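Local coordinates for helix-turn-helix transcriptional regulator (Pseudomonas aeruginosa, PDB 5XHX), which probably regulates transcription by binding DNA as a LuxR-family regulator (VqsR), and is represented here by its N-terminal ligand-binding domain without the DNA-binding part, at residues Leu20-Leu23 and Phe27-Arg30; Gly80-Leu83 and Phe87-Val90; Val129-Pro134 and Leu161-Val166. All blocks are in the same frame, centred on the assembly; numbering follows the deposited sequence.

How the interactions relate
The domain is an antiparallel sheet with helices on both sides, as in LuxR-type ligand-binding domains. Interaction 3 joins the sheet to helix 153-173. Interaction 2 lies beyond the other sheet face, and interaction 1 joins the two N-terminal helices. Interactions 2 and 3 have centres about 19 Å apart but touch, with Phe87 CB 3.3 Å from Gln130 OE1. Interactions 1 and 3 do not touch; their nearest atoms are about 6 Å apart, yet both reach the second subunit. Interactions 1 and 2 have centres about 26 Å apart, on opposite sides of the chain's centre. In relatives the autoinducer pocket lies between the sheet and helices on the interaction 2 side.

Interaction 1 (Leu20-Leu23 and Phe27-Arg30); sequences LEAL and FFWR
Ala22 and Leu23 pack against Phe27 and Phe28 in a buried apolar contact at the turn between helix 11-21 and helix 28-36. The backbones come close here, with Ala22 CA and Phe28 CA 4.9 Å apart. No hydrogen bond joins the two segments. Phe28 is the main partner on the second segment. Its CG stands anti to the backbone N (chi1 165°), which lays the ring alongside the Leu23 side chain, both pointing the same way. Leu23 CD1 sits over one face of that ring, 4.2 Å from its centroid. This is a CH-pi contact, and the methyl lies 28° off the ring normal. The same ring also meets the backbone, with Phe28 CD1 3.6 Å from Leu23 CA. The Ala22 carbonyl touches the base of the side chain, Ala22 O lying 3.2 Å from Phe28 CB.

A short loop joins the two helices, and the side chains of Phe27 and Phe28 pack back on the end of the first, in the alpha-beta-alpha domain. Phe27 is the N-cap residue of the second helix. Its ring reaches back to the small Ala22 side chain, and Phe27 CE1 lies 4.0 Å from Ala22 CB. An edge of the Phe28 ring points at the Trp29 face, with Phe28 CD2 3.8 Å above the Trp29 plane, over its centre. The Leu23 carbonyl accepts a hydrogen bond from Arg173 NH1, which ties the turn to helix 153-173. Leu20 and Leu23 pack on Leu20 and Leu23 of the second subunit, and Glu21 O accepts a hydrogen bond from Lys172 NZ of that subunit.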
ATOM      1  N   LEU A  20       3.526  -3.634  -2.426  1.00 29.71           N
ATOM      2  CA  LEU A  20       2.344  -2.867  -2.806  1.00 28.39           C
ATOM      3  C   LEU A  20       1.819  -3.279  -4.173  1.00 30.67           C
ATOM      4  O   LEU A  20       0.605  -3.243  -4.402  1.00 29.97           O
ATOM      5  CB  LEU A  20       2.673  -1.366  -2.794  1.00 25.89           C
ATOM      6  CG  LEU A  20       3.027  -0.837  -1.407  1.00 32.31           C
ATOM      7  CD1 LEU A  20       3.349   0.658  -1.419  1.00 33.62           C
ATOM      8  CD2 LEU A  20       1.877  -1.156  -0.441  1.00 35.83           C
ATOM      9  N   GLU A  21       2.696  -3.661  -5.078  1.00 29.42           N
ATOM     10  CA  GLU A  21       2.293  -4.078  -6.393  1.00 31.95           C
ATOM     11  C   GLU A  21       1.521  -5.407  -6.371  1.00 34.27           C
ATOM     12  O   GLU A  21       0.673  -5.653  -7.181  1.00 31.86           O
ATOM     13  CB  GLU A  21       3.530  -4.159  -7.278  1.00 35.20           C
ATOM     14  CG  GLU A  21       3.294  -4.416  -8.713  1.00 43.87           C
ATOM     15  CD  GLU A  21       2.559  -3.296  -9.408  1.00 51.36           C
ATOM     16  OE1 GLU A  21       1.651  -3.594 -10.191  1.00 56.54           O
ATOM     17  OE2 GLU A  21       2.875  -2.132  -9.163  1.00 42.13           O
ATOM     18  N   ALA A  22       1.829  -6.240  -5.392  1.00 34.34           N
ATOM     19  CA  ALA A  22       1.213  -7.549  -5.213  1.00 32.67           C
ATOM     20  C   ALA A  22      -0.145  -7.482  -4.535  1.00 34.25           C
ATOM     21  O   ALA A  22      -0.796  -8.522  -4.393  1.00 37.57           O
ATOM     22  CB  ALA A  22       2.143  -8.453  -4.397  1.00 34.93           C
ATOM     23  N   LEU A  23      -0.589  -6.287  -4.138  1.00 34.38           N
ATOM     24  CA  LEU A  23      -1.770  -6.159  -3.296  1.00 35.73           C
ATOM     25  C   LEU A  23      -3.012  -6.755  -3.951  1.00 39.21           C
ATOM     26  O   LEU A  23      -3.920  -7.205  -3.250  1.00 36.72           O
ATOM     27  CB  LEU A  23      -1.990  -4.689  -2.936  1.00 33.53           C
ATOM     28  CG  LEU A  23      -3.088  -4.304  -1.930  1.00 40.12           C
ATOM     29  CD1 LEU A  23      -2.954  -5.045  -0.592  1.00 34.06           C
ATOM     30  CD2 LEU A  23      -3.076  -2.787  -1.679  1.00 34.65           C
ATOM     31  N   PHE A  27      -0.430 -13.962  -5.011  1.00 39.16           N
ATOM     32  CA  PHE A  27       0.732 -14.225  -4.173  1.00 37.25           C
ATOM     33  C   PHE A  27       1.001 -13.121  -3.153  1.00 32.23           C
ATOM     34  O   PHE A  27       2.115 -13.050  -2.623  1.00 37.32           O
ATOM     35  CB  PHE A  27       1.971 -14.421  -5.052  1.00 43.28           C
ATOM     36  CG  PHE A  27       2.077 -13.423  -6.181  1.00 44.61           C
ATOM     37  CD1 PHE A  27       2.782 -12.244  -6.018  1.00 46.72           C
ATOM     38  CD2 PHE A  27       1.447 -13.659  -7.397  1.00 46.96           C
ATOM     39  CE1 PHE A  27       2.878 -11.319  -7.053  1.00 47.74           C
ATOM     40  CE2 PHE A  27       1.531 -12.745  -8.435  1.00 47.96           C
ATOM     41  CZ  PHE A  27       2.254 -11.571  -8.263  1.00 52.55           C
ATOM     42  N   PHE A  28       0.021 -12.259  -2.872  1.00 34.78           N
ATOM     43  CA  PHE A  28       0.259 -11.144  -1.953  1.00 32.69           C
ATOM     44  C   PHE A  28       0.732 -11.627  -0.582  1.00 29.83           C
ATOM     45  O   PHE A  28       1.710 -11.110  -0.041  1.00 30.20           O
ATOM     46  CB  PHE A  28      -1.000 -10.296  -1.793  1.00 28.81           C
ATOM     47  CG  PHE A  28      -0.940  -9.361  -0.607  1.00 33.58           C
ATOM     48  CD1 PHE A  28      -0.213  -8.167  -0.680  1.00 29.04           C
ATOM     49  CD2 PHE A  28      -1.584  -9.683   0.590  1.00 31.71           C
ATOM     50  CE1 PHE A  28      -0.136  -7.314   0.412  1.00 29.00           C
ATOM     51  CE2 PHE A  28      -1.509  -8.826   1.693  1.00 31.14           C
ATOM     52  CZ  PHE A  28      -0.789  -7.638   1.598  1.00 28.02           C
ATOM     53  N   TRP A  29       0.029 -12.601   0.015  1.00 30.32           N
ATOM     54  CA  TRP A  29       0.390 -13.021   1.370  1.00 30.69           C
ATOM     55  C   TRP A  29       1.779 -13.639   1.409  1.00 30.69           C
ATOM     56  O   TRP A  29       2.520 -13.451   2.382  1.00 31.21           O
ATOM     57  CB  TRP A  29      -0.652 -14.002   1.927  1.00 29.64           C
ATOM     58  CG  TRP A  29      -1.966 -13.344   2.136  1.00 30.10           C
ATOM     59  CD1 TRP A  29      -3.081 -13.503   1.386  1.00 29.69           C
ATOM     60  CD2 TRP A  29      -2.290 -12.366   3.140  1.00 26.82           C
ATOM     61  NE1 TRP A  29      -4.094 -12.721   1.873  1.00 28.40           N
ATOM     62  CE2 TRP A  29      -3.634 -12.016   2.954  1.00 26.05           C
ATOM     63  CE3 TRP A  29      -1.582 -11.791   4.203  1.00 27.05           C
ATOM     64  CZ2 TRP A  29      -4.288 -11.084   3.768  1.00 28.62           C
ATOM     65  CZ3 TRP A  29      -2.231 -10.874   5.017  1.00 24.22           C
ATOM     66  CH2 TRP A  29      -3.566 -10.525   4.792  1.00 25.55           C
ATOM     67  N   ARG A  30       2.150 -14.391   0.367  1.00 33.64           N
ATOM     68  CA  ARG A  30       3.515 -14.905   0.294  1.00 32.15           C
ATOM     69  C   ARG A  30       4.531 -13.769   0.297  1.00 31.48           C
ATOM     70  O   ARG A  30       5.555 -13.849   0.984  1.00 34.19           O
ATOM     71  CB  ARG A  30       3.703 -15.790  -0.946  1.00 35.05           C
ATOM     72  CG  ARG A  30       5.116 -16.410  -1.011  1.00 41.22           C
ATOM     73  CD  ARG A  30       5.358 -17.303  -2.243  1.00 44.49           C
ATOM     74  NE  ARG A  30       5.054 -16.629  -3.504  1.00 53.28           N
ATOM     75  CZ  ARG A  30       5.926 -15.908  -4.213  1.00 51.57           C
ATOM     76  NH1 ARG A  30       7.176 -15.752  -3.792  1.00 45.71           N
ATOM     77  NH2 ARG A  30       5.542 -15.338  -5.350  1.00 48.35           N
TER

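Interaction 2 (Gly80-Leu83 and Phe87-Val90); sequences GLYL and FYQV
Tyr88 holds its CG anti to the backbone N (chi1 161°), while the CG of Tyr82 stands between its own backbone N and carbonyl carbon. These torsions bring the two rings together in a T-shaped stack. The edge of Tyr82 points into the face of Tyr88, with the planes at 84°. Tyr82 CE2 lies 3.7 Å above the Tyr88 plane, over its centre. At the far ends one water joins the two phenols, 2.7 Å from Tyr82 OH and 3.0 Å from Tyr88 OH. This bridge helps to fix both rings.

Leu83 lies beside Tyr88, and its CD2 is 3.8 Å from Tyr88 CE2. Gln89, next to Tyr88 in the chain, bends at chi2 and donates from NE2 to Leu83 O at 2.8 Å. The bond is nearly straight (167° at the hydrogen) and lies in the carbonyl plane. It holds the 3-10 segment that Tyr82 and Leu83 belong to.

The contact closes the corner between helix 72-81 and helix 86-92. Tyr88 makes a further edge-to-face pair with Phe50 of strand 44-50. From the second helix, Phe87 and Val90 pack on strands 127-134 and 98-101 and on helix 102-105.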
ATOM      1  N   GLY A  80     -12.955 -27.980  13.130  1.00 29.16           N
ATOM      2  CA  GLY A  80     -13.024 -28.103  14.574  1.00 29.59           C
ATOM      3  C   GLY A  80     -11.768 -27.862  15.374  1.00 23.52           C
ATOM      4  O   GLY A  80     -11.835 -27.285  16.461  1.00 25.72           O
ATOM      5  N   LEU A  81     -10.614 -28.312  14.880  1.00 25.25           N
ATOM      6  CA  LEU A  81      -9.390 -28.157  15.662  1.00 28.87           C
ATOM      7  C   LEU A  81      -9.026 -26.689  15.892  1.00 23.99           C
ATOM      8  O   LEU A  81      -8.372 -26.370  16.885  1.00 25.70           O
ATOM      9  CB  LEU A  81      -8.222 -28.875  14.981  1.00 34.83           C
ATOM     10  CG  LEU A  81      -8.168 -30.392  15.120  1.00 39.20           C
ATOM     11  CD1 LEU A  81      -6.974 -30.927  14.327  1.00 37.67           C
ATOM     12  CD2 LEU A  81      -8.064 -30.780  16.593  1.00 38.68           C
ATOM     13  N   TYR A  82      -9.453 -25.782  15.010  1.00 23.60           N
ATOM     14  CA  TYR A  82      -9.186 -24.357  15.226  1.00 27.56           C
ATOM     15  C   TYR A  82      -9.754 -23.856  16.540  1.00 28.54           C
ATOM     16  O   TYR A  82      -9.300 -22.822  17.051  1.00 24.93           O
ATOM     17  CB  TYR A  82      -9.779 -23.514  14.098  1.00 27.69           C
ATOM     18  CG  TYR A  82     -11.268 -23.267  14.259  1.00 26.53           C
ATOM     19  CD1 TYR A  82     -12.195 -24.169  13.753  1.00 29.00           C
ATOM     20  CD2 TYR A  82     -11.750 -22.129  14.912  1.00 26.01           C
ATOM     21  CE1 TYR A  82     -13.562 -23.950  13.891  1.00 28.20           C
ATOM     22  CE2 TYR A  82     -13.124 -21.910  15.068  1.00 26.78           C
ATOM     23  CZ  TYR A  82     -14.022 -22.815  14.545  1.00 29.53           C
ATOM     24  OH  TYR A  82     -15.390 -22.602  14.662  1.00 28.85           O
ATOM     25  N   LEU A  83     -10.775 -24.535  17.078  1.00 26.94           N
ATOM     26  CA  LEU A  83     -11.334 -24.137  18.366  1.00 26.33           C
ATOM     27  C   LEU A  83     -10.314 -24.237  19.488  1.00 24.61           C
ATOM     28  O   LEU A  83     -10.452 -23.549  20.509  1.00 27.71           O
ATOM     29  CB  LEU A  83     -12.566 -24.991  18.698  1.00 28.58           C
ATOM     30  CG  LEU A  83     -13.760 -24.721  17.776  1.00 29.28           C
ATOM     31  CD1 LEU A  83     -14.909 -25.767  17.958  1.00 27.45           C
ATOM     32  CD2 LEU A  83     -14.262 -23.296  18.026  1.00 25.06           C
ATOM     33  N   PHE A  87      -4.666 -18.866  19.028  1.00 22.26           N
ATOM     34  CA  PHE A  87      -4.801 -17.643  18.245  1.00 26.30           C
ATOM     35  C   PHE A  87      -6.239 -17.402  17.799  1.00 31.91           C
ATOM     36  O   PHE A  87      -6.635 -16.243  17.606  1.00 24.30           O
ATOM     37  CB  PHE A  87      -3.851 -17.684  17.049  1.00 27.30           C
ATOM     38  CG  PHE A  87      -2.416 -17.457  17.441  1.00 26.81           C
ATOM     39  CD1 PHE A  87      -1.944 -16.163  17.626  1.00 22.91           C
ATOM     40  CD2 PHE A  87      -1.556 -18.527  17.677  1.00 27.57           C
ATOM     41  CE1 PHE A  87      -0.617 -15.936  18.003  1.00 24.84           C
ATOM     42  CE2 PHE A  87      -0.220 -18.300  18.075  1.00 26.81           C
ATOM     43  CZ  PHE A  87       0.237 -17.004  18.230  1.00 22.98           C
ATOM     44  N   TYR A  88      -7.042 -18.461  17.646  1.00 25.38           N
ATOM     45  CA  TYR A  88      -8.472 -18.237  17.431  1.00 26.98           C
ATOM     46  C   TYR A  88      -9.119 -17.677  18.689  1.00 25.60           C
ATOM     47  O   TYR A  88      -9.909 -16.734  18.626  1.00 26.73           O
ATOM     48  CB  TYR A  88      -9.184 -19.520  17.014  1.00 25.63           C
ATOM     49  CG  TYR A  88     -10.685 -19.409  17.236  1.00 25.67           C
ATOM     50  CD1 TYR A  88     -11.471 -18.626  16.388  1.00 25.38           C
ATOM     51  CD2 TYR A  88     -11.301 -20.031  18.309  1.00 25.55           C
ATOM     52  CE1 TYR A  88     -12.839 -18.504  16.578  1.00 31.16           C
ATOM     53  CE2 TYR A  88     -12.697 -19.914  18.516  1.00 30.68           C
ATOM     54  CZ  TYR A  88     -13.447 -19.142  17.639  1.00 27.45           C
ATOM     55  OH  TYR A  88     -14.801 -18.988  17.797  1.00 31.23           O
ATOM     56  N   GLN A  89      -8.795 -18.251  19.845  1.00 23.92           N
ATOM     57  CA  GLN A  89      -9.433 -17.818  21.081  1.00 30.67           C
ATOM     58  C   GLN A  89      -9.108 -16.356  21.400  1.00 32.19           C
ATOM     59  O   GLN A  89      -9.975 -15.609  21.868  1.00 27.34           O
ATOM     60  CB  GLN A  89      -9.016 -18.742  22.232  1.00 29.52           C
ATOM     61  CG  GLN A  89      -9.594 -20.181  22.133  1.00 31.59           C
ATOM     62  CD  GLN A  89     -11.140 -20.260  22.252  1.00 38.39           C
ATOM     63  OE1 GLN A  89     -11.797 -19.331  22.739  1.00 42.97           O
ATOM     64  NE2 GLN A  89     -11.717 -21.396  21.819  1.00 38.88           N
ATOM     65  N   VAL A  90      -7.866 -15.929  21.147  1.00 25.29           N
ATOM     66  CA  VAL A  90      -7.510 -14.533  21.399  1.00 27.62           C
ATOM     67  C   VAL A  90      -8.268 -13.602  20.446  1.00 28.96           C
ATOM     68  O   VAL A  90      -8.589 -12.457  20.806  1.00 32.22           O
ATOM     69  CB  VAL A  90      -5.974 -14.354  21.321  1.00 28.57           C
ATOM     70  CG1 VAL A  90      -5.529 -14.070  19.892  1.00 26.80           C
ATOM     71  CG2 VAL A  90      -5.479 -13.259  22.278  1.00 30.27           C
TER
HETATM   72  O   HOH W   1     -16.103 -20.119  15.361  1.00 26.11           O

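Interaction 3 (Val129-Pro134 and Leu161-Val166); sequences VQYNVP and LLRPWV
Tyr131 and Val166 form the tight half of this contact, while Arg163 makes the looser, partly exposed side. Val166 CG1 sits over the centre of the Tyr131 ring, 3.7 Å from the centroid. It lies only 4° off the ring normal, a nearly perpendicular CH-pi contact. CG1 gets there because it stands anti to the backbone N (chi1 171°). At the outer end of the ring, Tyr131 OH is hydrogen-bonded to Phe159 O, two turns before Val166 in the same helix. Face and hydroxyl together fix the ring.

This is sheet-on-helix packing within the alpha-beta-alpha domain. Strand 127-134 lies inside the antiparallel sheet and sends Tyr131 toward helix 153-173. The neighbouring Gln130 and Asn132 point to the opposite side, toward helix 86-92. There Gln130 NE2 donates to Asn132 OD1 at 2.7 Å.

On the partly exposed side, Arg163 gives only the start of its chain. Arg163 CB meets the edge of the ring, 3.8 Å from Tyr131 CE1. From there the chain runs out extended, and its guanidinium is bound by a salt bridge to Glu160. The helix is kinked here, where Pro164 has no N-H and the bond from Trp165 N to Leu162 O is weak. At the kink, Trp165 meets the ring of His13 of the second subunit.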
ATOM      1  N   VAL A 129       3.742 -15.969  15.849  1.00 24.18           N
ATOM      2  CA  VAL A 129       3.130 -14.674  16.119  1.00 25.10           C
ATOM      3  C   VAL A 129       2.015 -14.491  15.112  1.00 22.69           C
ATOM      4  O   VAL A 129       1.987 -15.128  14.065  1.00 23.51           O
ATOM      5  CB  VAL A 129       4.109 -13.479  16.029  1.00 27.25           C
ATOM      6  CG1 VAL A 129       5.246 -13.641  17.001  1.00 21.73           C
ATOM      7  CG2 VAL A 129       4.621 -13.321  14.581  1.00 25.26           C
ATOM      8  N   GLN A 130       1.114 -13.571  15.426  1.00 23.77           N
ATOM      9  CA  GLN A 130      -0.002 -13.293  14.542  1.00 26.13           C
ATOM     10  C   GLN A 130      -0.337 -11.810  14.615  1.00 24.06           C
ATOM     11  O   GLN A 130      -0.471 -11.261  15.710  1.00 22.55           O
ATOM     12  CB  GLN A 130      -1.209 -14.146  14.955  1.00 22.77           C
ATOM     13  CG  GLN A 130      -2.345 -14.199  13.988  1.00 32.56           C
ATOM     14  CD  GLN A 130      -3.408 -15.177  14.454  1.00 26.15           C
ATOM     15  OE1 GLN A 130      -3.416 -16.343  14.058  1.00 30.66           O
ATOM     16  NE2 GLN A 130      -4.262 -14.721  15.341  1.00 25.60           N
ATOM     17  N   TYR A 131      -0.515 -11.183  13.454  1.00 23.89           N
ATOM     18  CA  TYR A 131      -1.199  -9.893  13.377  1.00 24.72           C
ATOM     19  C   TYR A 131      -2.701 -10.129  13.253  1.00 23.16           C
ATOM     20  O   TYR A 131      -3.132 -10.854  12.352  1.00 24.00           O
ATOM     21  CB  TYR A 131      -0.719  -9.086  12.169  1.00 22.50           C
ATOM     22  CG  TYR A 131       0.706  -8.548  12.249  1.00 23.23           C
ATOM     23  CD1 TYR A 131       0.982  -7.314  12.848  1.00 23.62           C
ATOM     24  CD2 TYR A 131       1.759  -9.261  11.697  1.00 24.43           C
ATOM     25  CE1 TYR A 131       2.293  -6.812  12.886  1.00 24.27           C
ATOM     26  CE2 TYR A 131       3.051  -8.777  11.722  1.00 23.52           C
ATOM     27  CZ  TYR A 131       3.313  -7.556  12.313  1.00 23.72           C
ATOM     28  OH  TYR A 131       4.595  -7.092  12.327  1.00 24.19           O
ATOM     29  N   ASN A 132      -3.487  -9.504  14.138  1.00 24.85           N
ATOM     30  CA  ASN A 132      -4.950  -9.625  14.171  1.00 27.76           C
ATOM     31  C   ASN A 132      -5.568  -8.299  13.766  1.00 27.47           C
ATOM     32  O   ASN A 132      -5.327  -7.285  14.431  1.00 27.42           O
ATOM     33  CB  ASN A 132      -5.474  -9.967  15.566  1.00 27.95           C
ATOM     34  CG  ASN A 132      -5.286 -11.398  15.932  1.00 30.45           C
ATOM     35  OD1 ASN A 132      -4.360 -12.047  15.459  1.00 28.71           O
ATOM     36  ND2 ASN A 132      -6.193 -11.920  16.766  1.00 27.34           N
ATOM     37  N   VAL A 133      -6.388  -8.310  12.728  1.00 27.51           N
ATOM     38  CA  VAL A 133      -7.040  -7.110  12.224  1.00 27.69           C
ATOM     39  C   VAL A 133      -8.546  -7.335  12.241  1.00 26.76           C
ATOM     40  O   VAL A 133      -9.078  -8.064  11.399  1.00 27.06           O
ATOM     41  CB  VAL A 133      -6.542  -6.750  10.816  1.00 30.89           C
ATOM     42  CG1 VAL A 133      -7.282  -5.518  10.280  1.00 30.04           C
ATOM     43  CG2 VAL A 133      -5.028  -6.517  10.867  1.00 29.69           C
ATOM     44  N   PRO A 134      -9.260  -6.744  13.196  1.00 26.99           N
ATOM     45  CA  PRO A 134     -10.727  -6.823  13.189  1.00 30.15           C
ATOM     46  C   PRO A 134     -11.287  -6.270  11.885  1.00 36.20           C
ATOM     47  O   PRO A 134     -10.863  -5.216  11.404  1.00 32.49           O
ATOM     48  CB  PRO A 134     -11.137  -5.963  14.393  1.00 33.40           C
ATOM     49  CG  PRO A 134      -9.951  -5.989  15.311  1.00 31.85           C
ATOM     50  CD  PRO A 134      -8.736  -6.095  14.417  1.00 28.59           C
ATOM     51  N   LEU A 161       7.314  -2.436  15.411  1.00 26.76           N
ATOM     52  CA  LEU A 161       7.743  -1.245  14.680  1.00 28.07           C
ATOM     53  C   LEU A 161       7.062  -1.158  13.321  1.00 28.29           C
ATOM     54  O   LEU A 161       6.642  -0.074  12.895  1.00 23.13           O
ATOM     55  CB  LEU A 161       9.267  -1.261  14.505  1.00 28.32           C
ATOM     56  CG  LEU A 161       9.860   0.049  13.969  1.00 33.11           C
ATOM     57  CD1 LEU A 161       9.782   1.132  15.034  1.00 31.80           C
ATOM     58  CD2 LEU A 161      11.309  -0.158  13.530  1.00 36.52           C
ATOM     59  N   LEU A 162       6.952  -2.296  12.629  1.00 26.94           N
ATOM     60  CA  LEU A 162       6.402  -2.354  11.284  1.00 27.23           C
ATOM     61  C   LEU A 162       4.885  -2.441  11.284  1.00 25.52           C
ATOM     62  O   LEU A 162       4.258  -2.181  10.248  1.00 25.48           O
ATOM     63  CB  LEU A 162       6.968  -3.562  10.542  1.00 26.30           C
ATOM     64  CG  LEU A 162       8.486  -3.734  10.503  1.00 34.56           C
ATOM     65  CD1 LEU A 162       8.894  -4.901   9.595  1.00 30.60           C
ATOM     66  CD2 LEU A 162       9.137  -2.448  10.058  1.00 32.31           C
ATOM     67  N   ARG A 163       4.305  -2.802  12.425  1.00 25.91           N
ATOM     68  CA  ARG A 163       2.868  -3.031  12.541  1.00 26.28           C
ATOM     69  C   ARG A 163       1.988  -1.945  11.925  1.00 24.93           C
ATOM     70  O   ARG A 163       1.000  -2.307  11.270  1.00 22.17           O
ATOM     71  CB  ARG A 163       2.541  -3.224  14.029  1.00 26.63           C
ATOM     72  CG  ARG A 163       1.063  -3.389  14.381  1.00 25.22           C
ATOM     73  CD  ARG A 163       1.002  -3.584  15.881  1.00 31.86           C
ATOM     74  NE  ARG A 163      -0.335  -3.447  16.409  1.00 34.60           N
ATOM     75  CZ  ARG A 163      -0.627  -3.398  17.706  1.00 38.23           C
ATOM     76  NH1 ARG A 163       0.335  -3.490  18.617  1.00 33.78           N
ATOM     77  NH2 ARG A 163      -1.894  -3.255  18.094  1.00 37.67           N
ATOM     78  N   PRO A 164       2.268  -0.635  12.078  1.00 27.84           N
ATOM     79  CA  PRO A 164       1.366   0.370  11.480  1.00 29.42           C
ATOM     80  C   PRO A 164       1.042   0.125  10.014  1.00 25.85           C
ATOM     81  O   PRO A 164      -0.132   0.197   9.623  1.00 25.01           O
ATOM     82  CB  PRO A 164       2.134   1.686  11.679  1.00 33.23           C
ATOM     83  CG  PRO A 164       2.955   1.457  12.878  1.00 33.51           C
ATOM     84  CD  PRO A 164       3.355   0.005  12.850  1.00 27.41           C
ATOM     85  N   TRP A 165       2.036  -0.186   9.188  1.00 26.40           N
ATOM     86  CA  TRP A 165       1.727  -0.398   7.786  1.00 28.57           C
ATOM     87  C   TRP A 165       1.422  -1.853   7.458  1.00 24.96           C
ATOM     88  O   TRP A 165       0.752  -2.107   6.452  1.00 25.74           O
ATOM     89  CB  TRP A 165       2.854   0.126   6.879  1.00 26.68           C
ATOM     90  CG  TRP A 165       4.225  -0.449   7.090  1.00 24.92           C
ATOM     91  CD1 TRP A 165       5.238   0.113   7.806  1.00 29.40           C
ATOM     92  CD2 TRP A 165       4.743  -1.670   6.551  1.00 26.02           C
ATOM     93  NE1 TRP A 165       6.352  -0.697   7.767  1.00 30.37           N
ATOM     94  CE2 TRP A 165       6.080  -1.788   6.989  1.00 28.42           C
ATOM     95  CE3 TRP A 165       4.213  -2.668   5.726  1.00 28.89           C
ATOM     96  CZ2 TRP A 165       6.888  -2.877   6.651  1.00 28.73           C
ATOM     97  CZ3 TRP A 165       5.010  -3.748   5.393  1.00 31.20           C
ATOM     98  CH2 TRP A 165       6.336  -3.844   5.857  1.00 34.49           C
ATOM     99  N   VAL A 166       1.869  -2.812   8.277  1.00 24.26           N
ATOM    100  CA  VAL A 166       1.433  -4.195   8.067  1.00 22.34           C
ATOM    101  C   VAL A 166      -0.081  -4.291   8.186  1.00 21.61           C
ATOM    102  O   VAL A 166      -0.755  -4.835   7.309  1.00 25.99           O
ATOM    103  CB  VAL A 166       2.135  -5.157   9.041  1.00 24.14           C
ATOM    104  CG1 VAL A 166       1.488  -6.575   8.961  1.00 23.22           C
ATOM    105  CG2 VAL A 166       3.618  -5.231   8.710  1.00 21.80           C
TER